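Local coordinates for protein adenosine kinase, putative (Trypanosoma brucei, PDB 3OTX) that probably phosphorylates adenosine to AMP with ATP and magnesium, as a purine-salvage kinase of the PfkB (ribokinase-like) family, at residues 27-32 with 128-133; 44-49 with 135-140; 61-66 with 70-75. The protein carries 1 engineered substitution. All blocks are in the same frame, centred on the assembly; numbering follows the deposited sequence.

Interaction 1: 27-32 with 128-133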
loop_
_atom_site.group_PDB
_atom_site.type_symbol
_atom_site.label_atom_id
_atom_site.label_comp_id
_atom_site.label_asym_id
_atom_site.label_seq_id
_atom_site.Cartn_x
_atom_site.Cartn_y
_atom_site.Cartn_z
ATOM N N GLU A 27 -10.981 -9.703 23.992
ATOM C CA GLU A 27 -10.600 -11.079 24.320
ATOM C C GLU A 27 -10.258 -11.905 23.078
ATOM O O GLU A 27 -9.430 -12.808 23.170
ATOM C CB GLU A 27 -11.683 -11.808 25.125
ATOM C CG GLU A 27 -11.149 -13.096 25.776
ATOM C CD GLU A 27 -12.164 -14.218 25.831
ATOM O OE1 GLU A 27 -13.039 -14.181 26.724
ATOM O OE2 GLU A 27 -12.067 -15.150 24.997
ATOM N N PHE A 28 -10.927 -11.623 21.954
ATOM C CA PHE A 28 -10.609 -12.256 20.667
ATOM C C PHE A 28 -9.144 -11.967 20.326
ATOM O O PHE A 28 -8.390 -12.876 19.968
ATOM C CB PHE A 28 -11.556 -11.733 19.568
ATOM C CG PHE A 28 -11.263 -12.268 18.180
ATOM C CD1 PHE A 28 -11.961 -13.366 17.680
ATOM C CD2 PHE A 28 -10.314 -11.657 17.373
ATOM C CE1 PHE A 28 -11.689 -13.858 16.399
ATOM C CE2 PHE A 28 -10.042 -12.139 16.101
ATOM C CZ PHE A 28 -10.738 -13.233 15.615
ATOM N N LEU A 29 -8.725 -10.708 20.467
ATOM C CA LEU A 29 -7.335 -10.362 20.236
ATOM C C LEU A 29 -6.366 -11.093 21.181
ATOM O O LEU A 29 -5.318 -11.571 20.742
ATOM C CB LEU A 29 -7.109 -8.831 20.243
ATOM C CG LEU A 29 -7.971 -7.878 19.408
ATOM C CD1 LEU A 29 -7.505 -6.438 19.659
ATOM C CD2 LEU A 29 -7.897 -8.174 17.912
ATOM N N VAL A 30 -6.701 -11.171 22.464
ATOM C CA VAL A 30 -5.890 -11.928 23.414
ATOM C C VAL A 30 -5.803 -13.395 22.985
ATOM O O VAL A 30 -4.706 -13.960 22.940
ATOM C CB VAL A 30 -6.419 -11.781 24.870
ATOM C CG1 VAL A 30 -5.703 -12.740 25.863
ATOM C CG2 VAL A 30 -6.301 -10.349 25.344
ATOM N N LYS A 31 -6.948 -13.996 22.648
ATOM C CA LYS A 31 -6.985 -15.400 22.233
ATOM C C LYS A 31 -5.976 -15.711 21.128
ATOM O O LYS A 31 -5.264 -16.725 21.216
ATOM C CB LYS A 31 -8.379 -15.795 21.755
ATOM C CG LYS A 31 -8.564 -17.284 21.507
ATOM C CD LYS A 31 -9.880 -17.514 20.789
ATOM C CE LYS A 31 -10.121 -18.978 20.492
ATOM N NZ LYS A 31 -11.562 -19.169 20.176
ATOM N N TYR A 32 -5.909 -14.825 20.140
ATOM C CA TYR A 32 -5.068 -15.038 18.956
ATOM C C TYR A 32 -3.674 -14.432 19.022
ATOM O O TYR A 32 -2.955 -14.464 18.033
ATOM C CB TYR A 32 -5.825 -14.641 17.661
ATOM C CG TYR A 32 -6.923 -15.656 17.410
ATOM C CD1 TYR A 32 -8.261 -15.358 17.694
ATOM C CD2 TYR A 32 -6.610 -16.954 16.980
ATOM C CE1 TYR A 32 -9.251 -16.305 17.499
ATOM C CE2 TYR A 32 -7.593 -17.896 16.785
ATOM C CZ TYR A 32 -8.906 -17.582 17.056
ATOM O OH TYR A 32 -9.868 -18.549 16.874
ATOM N N CYS A 128 -9.723 -7.297 11.965
ATOM C CA CYS A 128 -10.384 -7.422 13.267
ATOM C C CYS A 128 -10.569 -6.016 13.847
ATOM O O CYS A 128 -9.589 -5.328 14.134
ATOM C CB CYS A 128 -9.568 -8.314 14.210
ATOM S SG CYS A 128 -9.021 -9.856 13.468
ATOM N N ILE A 129 -11.829 -5.586 13.965
ATOM C CA ILE A 129 -12.146 -4.197 14.298
ATOM C C ILE A 129 -12.533 -4.162 15.778
ATOM O O ILE A 129 -13.423 -4.869 16.225
ATOM C CB ILE A 129 -13.314 -3.634 13.417
ATOM C CG1 ILE A 129 -12.976 -3.743 11.927
ATOM C CG2 ILE A 129 -13.624 -2.180 13.782
ATOM C CD1 ILE A 129 -14.152 -3.419 10.994
ATOM N N THR A 130 -11.799 -3.353 16.526
ATOM C CA THR A 130 -12.093 -3.133 17.939
ATOM C C THR A 130 -12.178 -1.629 18.075
ATOM O O THR A 130 -11.156 -0.933 18.164
ATOM C CB THR A 130 -10.984 -3.697 18.848
ATOM O OG1 THR A 130 -9.723 -3.141 18.459
ATOM C CG2 THR A 130 -10.925 -5.211 18.744
ATOM N N GLY A 131 -13.412 -1.137 18.017
ATOM C CA GLY A 131 -13.692 0.282 18.155
ATOM C C GLY A 131 -13.124 1.051 16.998
ATOM O O GLY A 131 -13.527 0.856 15.854
ATOM N N LYS A 132 -12.157 1.902 17.303
ATOM C CA LYS A 132 -11.583 2.814 16.327
ATOM C C LYS A 132 -10.402 2.159 15.614
ATOM O O LYS A 132 -9.926 2.658 14.592
ATOM C CB LYS A 132 -11.161 4.109 17.028
ATOM C CG LYS A 132 -12.001 4.393 18.268
ATOM C CD LYS A 132 -12.169 5.869 18.584
ATOM C CE LYS A 132 -13.166 6.029 19.726
ATOM N NZ LYS A 132 -13.370 7.439 20.140
ATOM N N GLU A 133 -9.956 1.021 16.149
ATOM C CA GLU A 133 -8.746 0.352 15.652
ATOM C C GLU A 133 -9.021 -0.954 14.909
ATOM O O GLU A 133 -9.992 -1.658 15.190
ATOM C CB GLU A 133 -7.754 0.121 16.794
ATOM C CG GLU A 133 -7.280 1.414 17.436
ATOM C CD GLU A 133 -6.411 1.179 18.645
ATOM O OE1 GLU A 133 -5.248 0.752 18.466
ATOM O OE2 GLU A 133 -6.890 1.427 19.775
#

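Interaction 2: 44-49 with 135-140. With AP5 (bis(adenosine)-5'-pentaphosphate), chain C.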
loop_
_atom_site.group_PDB
_atom_site.type_symbol
_atom_site.label_atom_id
_atom_site.label_comp_id
_atom_site.label_asym_id
_atom_site.label_seq_id
_atom_site.Cartn_x
_atom_site.Cartn_y
_atom_site.Cartn_z
ATOM N N GLU A 44 1.324 -19.824 13.005
ATOM C CA GLU A 44 0.763 -20.917 13.725
ATOM C C GLU A 44 0.069 -20.396 15.008
ATOM O O GLU A 44 -0.935 -20.923 15.397
ATOM C CB GLU A 44 1.881 -21.908 14.068
ATOM C CG GLU A 44 1.419 -23.171 14.751
ATOM C CD GLU A 44 0.646 -24.102 13.830
ATOM O OE1 GLU A 44 0.601 -23.855 12.598
ATOM O OE2 GLU A 44 0.087 -25.085 14.363
ATOM N N ARG A 45 0.595 -19.318 15.603
ATOM C CA ARG A 45 -0.029 -18.698 16.780
ATOM C C ARG A 45 -1.505 -18.357 16.539
ATOM O O ARG A 45 -2.330 -18.469 17.476
ATOM C CB ARG A 45 0.745 -17.455 17.228
ATOM C CG ARG A 45 0.169 -16.736 18.464
ATOM C CD ARG A 45 0.144 -17.602 19.710
ATOM N NE ARG A 45 -0.537 -16.964 20.854
ATOM C CZ ARG A 45 -1.851 -16.966 21.060
ATOM N NH1 ARG A 45 -2.671 -17.607 20.231
ATOM N NH2 ARG A 45 -2.357 -16.368 22.144
ATOM N N GLN A 46 -1.828 -17.998 15.284
ATOM C CA GLN A 46 -3.204 -17.634 14.924
ATOM C C GLN A 46 -4.052 -18.777 14.345
ATOM O O GLN A 46 -5.118 -18.522 13.787
ATOM C CB GLN A 46 -3.256 -16.428 14.008
ATOM C CG GLN A 46 -2.756 -15.111 14.624
ATOM C CD GLN A 46 -1.246 -15.059 14.780
ATOM O OE1 GLN A 46 -0.502 -15.401 13.870
ATOM N NE2 GLN A 46 -0.788 -14.605 15.944
ATOM N N LYS A 47 -3.574 -20.011 14.469
ATOM C CA LYS A 47 -4.305 -21.174 13.956
ATOM C C LYS A 47 -5.797 -21.074 14.317
ATOM O O LYS A 47 -6.145 -20.882 15.468
ATOM C CB LYS A 47 -3.697 -22.461 14.516
ATOM C CG LYS A 47 -4.307 -23.773 14.016
ATOM C CD LYS A 47 -3.664 -24.953 14.761
ATOM C CE LYS A 47 -4.360 -26.280 14.477
ATOM N NZ LYS A 47 -3.443 -27.410 14.806
ATOM N N GLY A 48 -6.654 -21.162 13.303
ATOM C CA GLY A 48 -8.098 -21.126 13.499
ATOM C C GLY A 48 -8.790 -19.779 13.419
ATOM O O GLY A 48 -10.009 -19.700 13.519
ATOM N N ILE A 49 -8.032 -18.697 13.221
ATOM C CA ILE A 49 -8.630 -17.362 13.301
ATOM C C ILE A 49 -9.682 -17.084 12.211
ATOM O O ILE A 49 -10.682 -16.423 12.477
ATOM C CB ILE A 49 -7.550 -16.235 13.362
ATOM C CG1 ILE A 49 -8.161 -14.889 13.757
ATOM C CG2 ILE A 49 -6.746 -16.120 12.039
ATOM C CD1 ILE A 49 -7.141 -13.728 13.847
ATOM N N THR A 135 -6.996 -4.520 13.531
ATOM C CA THR A 135 -5.834 -5.395 13.689
ATOM C C THR A 135 -5.891 -6.414 12.540
ATOM O O THR A 135 -6.924 -7.084 12.362
ATOM C CB THR A 135 -5.895 -6.099 15.030
ATOM O OG1 THR A 135 -6.005 -5.117 16.075
ATOM C CG2 THR A 135 -4.659 -6.968 15.264
ATOM N N LEU A 136 -4.821 -6.468 11.747
ATOM C CA LEU A 136 -4.858 -7.172 10.454
ATOM C C LEU A 136 -3.980 -8.404 10.503
ATOM O O LEU A 136 -2.843 -8.342 10.961
ATOM C CB LEU A 136 -4.419 -6.265 9.295
ATOM C CG LEU A 136 -4.932 -4.826 9.316
ATOM C CD1 LEU A 136 -4.291 -3.996 8.179
ATOM C CD2 LEU A 136 -6.461 -4.856 9.218
ATOM N N VAL A 137 -4.525 -9.532 10.052
ATOM C CA VAL A 137 -3.769 -10.793 9.980
ATOM C C VAL A 137 -3.822 -11.312 8.544
ATOM O O VAL A 137 -4.852 -11.774 8.095
ATOM C CB VAL A 137 -4.359 -11.807 10.935
ATOM C CG1 VAL A 137 -3.563 -13.136 10.893
ATOM C CG2 VAL A 137 -4.339 -11.255 12.379
ATOM N N ALA A 138 -2.709 -11.220 7.822
ATOM C CA ALA A 138 -2.706 -11.507 6.370
ATOM C C ALA A 138 -2.234 -12.931 6.105
ATOM O O ALA A 138 -1.119 -13.306 6.523
ATOM C CB ALA A 138 -1.787 -10.510 5.640
ATOM N N ASP A 139 -3.071 -13.718 5.421
ATOM C CA ASP A 139 -2.734 -15.061 4.957
ATOM C C ASP A 139 -2.552 -14.974 3.464
ATOM O O ASP A 139 -3.531 -14.972 2.700
ATOM C CB ASP A 139 -3.865 -16.004 5.353
ATOM C CG ASP A 139 -3.665 -17.413 4.848
ATOM O OD1 ASP A 139 -2.587 -17.713 4.302
ATOM O OD2 ASP A 139 -4.593 -18.222 5.014
ATOM N N LEU A 140 -1.300 -14.789 3.019
ATOM C CA LEU A 140 -1.063 -14.486 1.613
ATOM C C LEU A 140 -1.560 -15.538 0.616
ATOM O O LEU A 140 -1.909 -15.170 -0.503
ATOM C CB LEU A 140 0.400 -14.196 1.327
ATOM C CG LEU A 140 1.024 -12.972 2.019
ATOM C CD1 LEU A 140 2.383 -12.537 1.368
ATOM C CD2 LEU A 140 0.114 -11.810 2.141
HETATM P PA AP5 C . -2.747 8.012 8.646
HETATM O O1A AP5 C . -3.506 7.668 9.924
HETATM O O2A AP5 C . -1.403 8.669 8.882
HETATM O O3A AP5 C . -2.469 6.736 7.705
HETATM P PB AP5 C . -2.090 5.242 8.185
HETATM O O1B AP5 C . -1.567 5.202 9.588
HETATM O O2B AP5 C . -1.235 4.661 7.113
HETATM O O3B AP5 C . -3.548 4.604 8.141
HETATM P PG AP5 C . -4.193 3.309 8.805
HETATM O O1G AP5 C . -5.665 3.564 8.904
HETATM O O2G AP5 C . -3.676 2.978 10.187
HETATM O O3G AP5 C . -3.912 2.271 7.686
HETATM P PD AP5 C . -4.261 0.694 7.605
HETATM O O1D AP5 C . -4.979 0.157 8.830
HETATM O O2D AP5 C . -2.981 0.035 7.175
HETATM O O3D AP5 C . -5.356 0.697 6.425
HETATM P PE AP5 C . -5.047 0.626 4.843
HETATM O O1E AP5 C . -3.844 1.469 4.526
HETATM O O2E AP5 C . -6.336 0.906 4.074
HETATM O O5F AP5 C . -3.730 8.885 7.727
HETATM C C5F AP5 C . -3.373 9.218 6.385
HETATM C C4F AP5 C . -4.138 10.450 5.968
HETATM O O4F AP5 C . -5.544 10.244 6.167
HETATM C C3F AP5 C . -3.850 11.694 6.804
HETATM O O3F AP5 C . -2.738 12.375 6.276
HETATM C C2F AP5 C . -5.141 12.457 6.747
HETATM O O2F AP5 C . -5.219 13.173 5.540
HETATM C C1F AP5 C . -6.188 11.340 6.690
HETATM N N9A AP5 C . -6.714 10.948 8.029
HETATM C C8A AP5 C . -6.449 9.760 8.718
HETATM N N7A AP5 C . -7.146 9.797 9.887
HETATM C C5A AP5 C . -7.845 10.955 9.941
HETATM C C6A AP5 C . -8.731 11.489 10.851
HETATM N N6A AP5 C . -9.147 10.801 11.918
HETATM N N1A AP5 C . -9.294 12.714 10.588
HETATM C C2A AP5 C . -9.016 13.417 9.426
HETATM N N3A AP5 C . -8.137 12.866 8.518
HETATM C C4A AP5 C . -7.584 11.660 8.756
HETATM O O5J AP5 C . -4.612 -0.923 4.614
HETATM C C5J AP5 C . -5.537 -1.960 4.891
HETATM C C4J AP5 C . -5.210 -3.050 3.884
HETATM O O4J AP5 C . -3.968 -3.693 4.218
HETATM C C3J AP5 C . -6.210 -4.210 3.885
HETATM O O3J AP5 C . -7.031 -4.074 2.724
HETATM C C2J AP5 C . -5.342 -5.478 3.873
HETATM O O2J AP5 C . -5.745 -6.438 2.903
HETATM C C1J AP5 C . -3.979 -4.922 3.539
HETATM N N9B AP5 C . -2.868 -5.779 3.980
HETATM C C8B AP5 C . -2.639 -6.174 5.270
HETATM N N7B AP5 C . -1.551 -6.988 5.246
HETATM C C5B AP5 C . -1.102 -7.097 3.956
HETATM C C6B AP5 C . -0.031 -7.785 3.373
HETATM N N6B AP5 C . 0.783 -8.612 4.050
HETATM N N1B AP5 C . 0.082 -7.678 2.014
HETATM C C2B AP5 C . -0.707 -6.870 1.229
HETATM N N3B AP5 C . -1.789 -6.229 1.796
HETATM C C4B AP5 C . -1.942 -6.325 3.151
#

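Interaction 3: 61-66 with 70-75. With AP5 (bis(adenosine)-5'-pentaphosphate), chain C.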
loop_
_atom_site.group_PDB
_atom_site.type_symbol
_atom_site.label_atom_id
_atom_site.label_comp_id
_atom_site.label_asym_id
_atom_site.label_seq_id
_atom_site.Cartn_x
_atom_site.Cartn_y
_atom_site.Cartn_z
ATOM N N TYR A 61 -17.058 -9.482 3.430
ATOM C CA TYR A 61 -16.057 -9.993 2.505
ATOM C C TYR A 61 -15.893 -8.986 1.360
ATOM O O TYR A 61 -16.810 -8.786 0.538
ATOM C CB TYR A 61 -16.516 -11.338 1.958
ATOM C CG TYR A 61 -16.666 -12.408 3.004
ATOM C CD1 TYR A 61 -17.886 -12.625 3.646
ATOM C CD2 TYR A 61 -15.601 -13.233 3.342
ATOM C CE1 TYR A 61 -18.020 -13.608 4.606
ATOM C CE2 TYR A 61 -15.745 -14.243 4.293
ATOM C CZ TYR A 61 -16.958 -14.415 4.913
ATOM O OH TYR A 61 -17.114 -15.403 5.843
ATOM N N VAL A 62 -14.750 -8.327 1.321
ATOM C CA VAL A 62 -14.535 -7.240 0.374
ATOM C C VAL A 62 -13.127 -7.323 -0.190
ATOM O O VAL A 62 -12.187 -7.637 0.545
ATOM C CB VAL A 62 -14.831 -5.835 1.017
ATOM C CG1 VAL A 62 -14.274 -5.729 2.414
ATOM C CG2 VAL A 62 -14.332 -4.683 0.141
ATOM N N PRO A 63 -12.961 -7.020 -1.488
ATOM C CA PRO A 63 -11.605 -7.002 -2.023
ATOM C C PRO A 63 -10.726 -6.059 -1.231
ATOM O O PRO A 63 -11.168 -4.968 -0.848
ATOM C CB PRO A 63 -11.778 -6.455 -3.440
ATOM C CG PRO A 63 -13.206 -6.710 -3.810
ATOM C CD PRO A 63 -13.988 -6.725 -2.520
ATOM N N GLY A 64 -9.513 -6.518 -0.945
ATOM C CA GLY A 64 -8.522 -5.705 -0.233
ATOM C C GLY A 64 -7.171 -5.894 -0.855
ATOM O O GLY A 64 -7.052 -6.005 -2.094
ATOM N N GLY A 65 -6.141 -5.899 -0.003
ATOM C CA GLY A 65 -4.741 -5.886 -0.458
ATOM C C GLY A 65 -4.295 -4.433 -0.543
ATOM O O GLY A 65 -4.949 -3.620 -1.163
ATOM N N SER A 66 -3.168 -4.124 0.082
ATOM C CA SER A 66 -2.699 -2.738 0.152
ATOM C C SER A 66 -2.556 -2.093 -1.217
ATOM O O SER A 66 -3.227 -1.071 -1.504
ATOM C CB SER A 66 -1.381 -2.680 0.918
ATOM O OG SER A 66 -0.902 -1.357 0.904
ATOM N N VAL A 70 -4.693 0.844 -3.269
ATOM C CA VAL A 70 -4.017 2.039 -3.790
ATOM C C VAL A 70 -4.395 2.203 -5.264
ATOM O O VAL A 70 -4.757 3.301 -5.709
ATOM C CB VAL A 70 -2.487 1.961 -3.638
ATOM C CG1 VAL A 70 -1.810 3.101 -4.405
ATOM C CG2 VAL A 70 -2.093 2.053 -2.157
ATOM N N ALA A 71 -4.317 1.089 -6.005
ATOM C CA ALA A 71 -4.609 1.134 -7.429
ATOM C C ALA A 71 -6.056 1.562 -7.674
ATOM O O ALA A 71 -6.348 2.352 -8.576
ATOM C CB ALA A 71 -4.393 -0.243 -8.038
ATOM N N ARG A 72 -6.980 1.065 -6.855
ATOM C CA ARG A 72 -8.388 1.372 -7.067
ATOM C C ARG A 72 -8.684 2.819 -6.709
ATOM O O ARG A 72 -9.457 3.444 -7.399
ATOM C CB ARG A 72 -9.312 0.411 -6.272
ATOM C CG ARG A 72 -9.281 -1.015 -6.832
ATOM C CD ARG A 72 -9.942 -1.996 -5.854
ATOM N NE ARG A 72 -11.366 -1.785 -5.850
ATOM C CZ ARG A 72 -12.195 -2.202 -4.906
ATOM N NH1 ARG A 72 -11.726 -2.875 -3.856
ATOM N NH2 ARG A 72 -13.495 -1.950 -5.027
ATOM N N VAL A 73 -8.044 3.353 -5.662
ATOM C CA VAL A 73 -8.240 4.766 -5.314
ATOM C C VAL A 73 -7.638 5.660 -6.402
ATOM O O VAL A 73 -8.316 6.603 -6.849
ATOM C CB VAL A 73 -7.636 5.086 -3.959
ATOM C CG1 VAL A 73 -7.670 6.619 -3.708
ATOM C CG2 VAL A 73 -8.431 4.337 -2.857
ATOM N N ALA A 74 -6.445 5.312 -6.885
ATOM C CA ALA A 74 -5.827 6.096 -8.001
ATOM C C ALA A 74 -6.700 6.090 -9.248
ATOM O O ALA A 74 -6.970 7.142 -9.835
ATOM C CB ALA A 74 -4.408 5.578 -8.303
ATOM N N GLN A 75 -7.226 4.912 -9.594
ATOM C CA GLN A 75 -8.062 4.827 -10.801
ATOM C C GLN A 75 -9.361 5.624 -10.626
ATOM O O GLN A 75 -9.862 6.250 -11.559
ATOM C CB GLN A 75 -8.328 3.339 -11.120
ATOM C CG GLN A 75 -8.994 3.063 -12.496
ATOM C CD GLN A 75 -8.090 3.411 -13.664
ATOM O OE1 GLN A 75 -6.956 2.885 -13.805
ATOM N NE2 GLN A 75 -8.525 4.402 -14.439
HETATM P PA AP5 C . -2.747 8.012 8.646
HETATM O O1A AP5 C . -3.506 7.668 9.924
HETATM O O2A AP5 C . -1.403 8.669 8.882
HETATM O O3A AP5 C . -2.469 6.736 7.705
HETATM P PB AP5 C . -2.090 5.242 8.185
HETATM O O1B AP5 C . -1.567 5.202 9.588
HETATM O O2B AP5 C . -1.235 4.661 7.113
HETATM O O3B AP5 C . -3.548 4.604 8.141
HETATM P PG AP5 C . -4.193 3.309 8.805
HETATM O O1G AP5 C . -5.665 3.564 8.904
HETATM O O2G AP5 C . -3.676 2.978 10.187
HETATM O O3G AP5 C . -3.912 2.271 7.686
HETATM P PD AP5 C . -4.261 0.694 7.605
HETATM O O1D AP5 C . -4.979 0.157 8.830
HETATM O O2D AP5 C . -2.981 0.035 7.175
HETATM O O3D AP5 C . -5.356 0.697 6.425
HETATM P PE AP5 C . -5.047 0.626 4.843
HETATM O O1E AP5 C . -3.844 1.469 4.526
HETATM O O2E AP5 C . -6.336 0.906 4.074
HETATM O O5F AP5 C . -3.730 8.885 7.727
HETATM C C5F AP5 C . -3.373 9.218 6.385
HETATM C C4F AP5 C . -4.138 10.450 5.968
HETATM O O4F AP5 C . -5.544 10.244 6.167
HETATM C C3F AP5 C . -3.850 11.694 6.804
HETATM O O3F AP5 C . -2.738 12.375 6.276
HETATM C C2F AP5 C . -5.141 12.457 6.747
HETATM O O2F AP5 C . -5.219 13.173 5.540
HETATM C C1F AP5 C . -6.188 11.340 6.690
HETATM N N9A AP5 C . -6.714 10.948 8.029
HETATM C C8A AP5 C . -6.449 9.760 8.718
HETATM N N7A AP5 C . -7.146 9.797 9.887
HETATM C C5A AP5 C . -7.845 10.955 9.941
HETATM C C6A AP5 C . -8.731 11.489 10.851
HETATM N N6A AP5 C . -9.147 10.801 11.918
HETATM N N1A AP5 C . -9.294 12.714 10.588
HETATM C C2A AP5 C . -9.016 13.417 9.426
HETATM N N3A AP5 C . -8.137 12.866 8.518
HETATM C C4A AP5 C . -7.584 11.660 8.756
HETATM O O5J AP5 C . -4.612 -0.923 4.614
HETATM C C5J AP5 C . -5.537 -1.960 4.891
HETATM C C4J AP5 C . -5.210 -3.050 3.884
HETATM O O4J AP5 C . -3.968 -3.693 4.218
HETATM C C3J AP5 C . -6.210 -4.210 3.885
HETATM O O3J AP5 C . -7.031 -4.074 2.724
HETATM C C2J AP5 C . -5.342 -5.478 3.873
HETATM O O2J AP5 C . -5.745 -6.438 2.903
HETATM C C1J AP5 C . -3.979 -4.922 3.539
HETATM N N9B AP5 C . -2.868 -5.779 3.980
HETATM C C8B AP5 C . -2.639 -6.174 5.270
HETATM N N7B AP5 C . -1.551 -6.988 5.246
HETATM C C5B AP5 C . -1.102 -7.097 3.956
HETATM C C6B AP5 C . -0.031 -7.785 3.373
HETATM N N6B AP5 C . 0.783 -8.612 4.050
HETATM N N1B AP5 C . 0.082 -7.678 2.014
HETATM C C2B AP5 C . -0.707 -6.870 1.229
HETATM N N3B AP5 C . -1.789 -6.229 1.796
HETATM C C4B AP5 C . -1.942 -6.325 3.151
HETATM O O HOH W 1 -8.751 -3.694 -3.133
#

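Interaction 1: 27-32 with 128-133
With CG turned away from the backbone N (chi1 177°), Phe28 sends its ring off helix 27-31 toward Cys128, whose SG, anti to its carbonyl carbon, meets the ring at CE2. There CE2 of Phe28 comes to 3.6 Å from SG of Cys128. The sulfur stands 4.9 Å from the centroid of the Phe28 ring and 70° off the ring normal, an oblique sulfur-aromatic contact. One face of the ring is taken by Tyr32, one turn further along, whose CD1 sits 3.8 Å above the plane of the Phe28 ring and over its centre.

Leu29 divides its two methyls between two strand residues. Its CD2 faces CB of Cys128 at 4.1 Å, while CD1 runs tip to tip into CG2 of Thr130 at 3.7 Å. Cys128 and Thr130 both direct their side chains at the helix and the intervening Ile129 points the other way, the usual two-residue repeat of a strand. Carbon and sulfur atoms make the closest approaches of this buried contact, in which a helix is laid on a sheet: the axes of the short segments 27-31 and 128-130 come within 10.1 Å, with 136° between their directions.

Just past Thr130 the chain reverses in a type II' turn, with Gly131 at positive phi, and enters strand 133-141. Leu29 also reaches Thr135 on that strand, Phe28 packs on Ile49 and Ile53 of helix 49-54, and Ile129 rests against strand 17-23. Helix 26-31 thus packs on the five-stranded sheet next to the start of helix 49-54, which also reaches it.

Interaction 2: 44-49 with 135-140
Ile49 and Gln46 pack against Val137 on the small five-stranded sheet of this ribokinase-like kinase, the sheet that in this family forms the lid over the nucleoside site. Apolar contact accounts for everything that passes between the two segments. Ile49, the first residue of helix 49-54, extends fully (chi1 -167°, chi2 180°), which carries CD1 to 4.0 Å from CG2 of Val137, the two side chains crossing obliquely. Gln46 adds the aliphatic part of its chain, CG lying 4.3 Å from CG1 of Val137.

Polar bonding belongs to the loop and its surroundings. The Gln46 amide is gripped at both ends, OE1 by the hydroxyl of Ser43 and NE2 by the carbonyl O of Tyr32, which fixes the amide while its CG packs on the sheet. A type II turn from Gln46 to Ile49 is closed by Ile49 N on Gln46 O at 3.0 Å, and Gly48, with positive phi, occupies the N-cap position of the helix.

Ligand contacts come from the other face of strand 133-141. Leu136, Ala138 and Leu140 line the pocket of the bound bis(adenosine)-5'-pentaphosphate; the strand's alternation turns Val137 to the loop and Leu136 and Ala138 to the inhibitor. Leu136 CD1 approaches ribose atom O4J at 4.0 Å, Leu140 CD2 lies 3.8 Å from adenine N6B, and the methyl CB of Ala138 comes to 3.6 Å from adenine N7B.

Interaction 3: 61-66 with 70-75
Ser66 and Val70, both buried, form the tight part of this contact, a regular first helical turn in which Val70 N donates to Ser66 O at 3.0 Å. Val70 CG2 also lies 3.4 Å from that oxygen of Ser66. The start of the helix meets the inhibitor directly: Gly65, at the N-cap, gives its N-H to ribose hydroxyl O2J at 3.0 Å and more weakly to O3J, and Ser66 N donates nearly straight (166°) to adenine N3B at 3.0 Å. With OG trans to its own N (chi1 176°), Ser66 hydrogen-bonds through OG to OD1 of Asp301, the predicted proton acceptor.

Pro63 and Arg72, by contrast, are only partly buried, and water enters on their side. Arg72, bent at chi3, crosses Pro63 at about a right angle, and its NH1 comes 3.6 Å from CB of Pro63. A single water joins the segments here, donating to Gly64 O at 3.1 Å and accepting from Arg72 NH1 at 3.2 Å, in the plane of the guanidinium. NE of Arg72 is held by a salt bridge to Glu108.

Pro63, on edge strand 60-63, packs on helix 96-108, whereas Val70 packs on helix 300-311; helix 66-76 thus leads from the lid sheet into the body of the kinase.

Overall arrangement
All three contacts involve the five-stranded sheet. Interactions 1 and 2 lie 12 Å apart between centres and touch: they use the adjacent antiparallel strands 122-130 and 133-141, joined by one turn, and Arg45 binds the carbonyl of Lys31. Their segments alternate along the chain, 27-32, 44-49, 128-133, 135-140. Helix 26-31 and the loop 44-49 pack on the sheet next to each other. Interaction 3, nested within both loops, starts from edge strand 60-63, with centres 23 and 20 Å from interactions 1 and 2. Interactions 2 and 3 both touch the same adenosine half of the inhibitor, which is consistent with the lid sheet and the start of helix 66-76 both shaping the adenosine site.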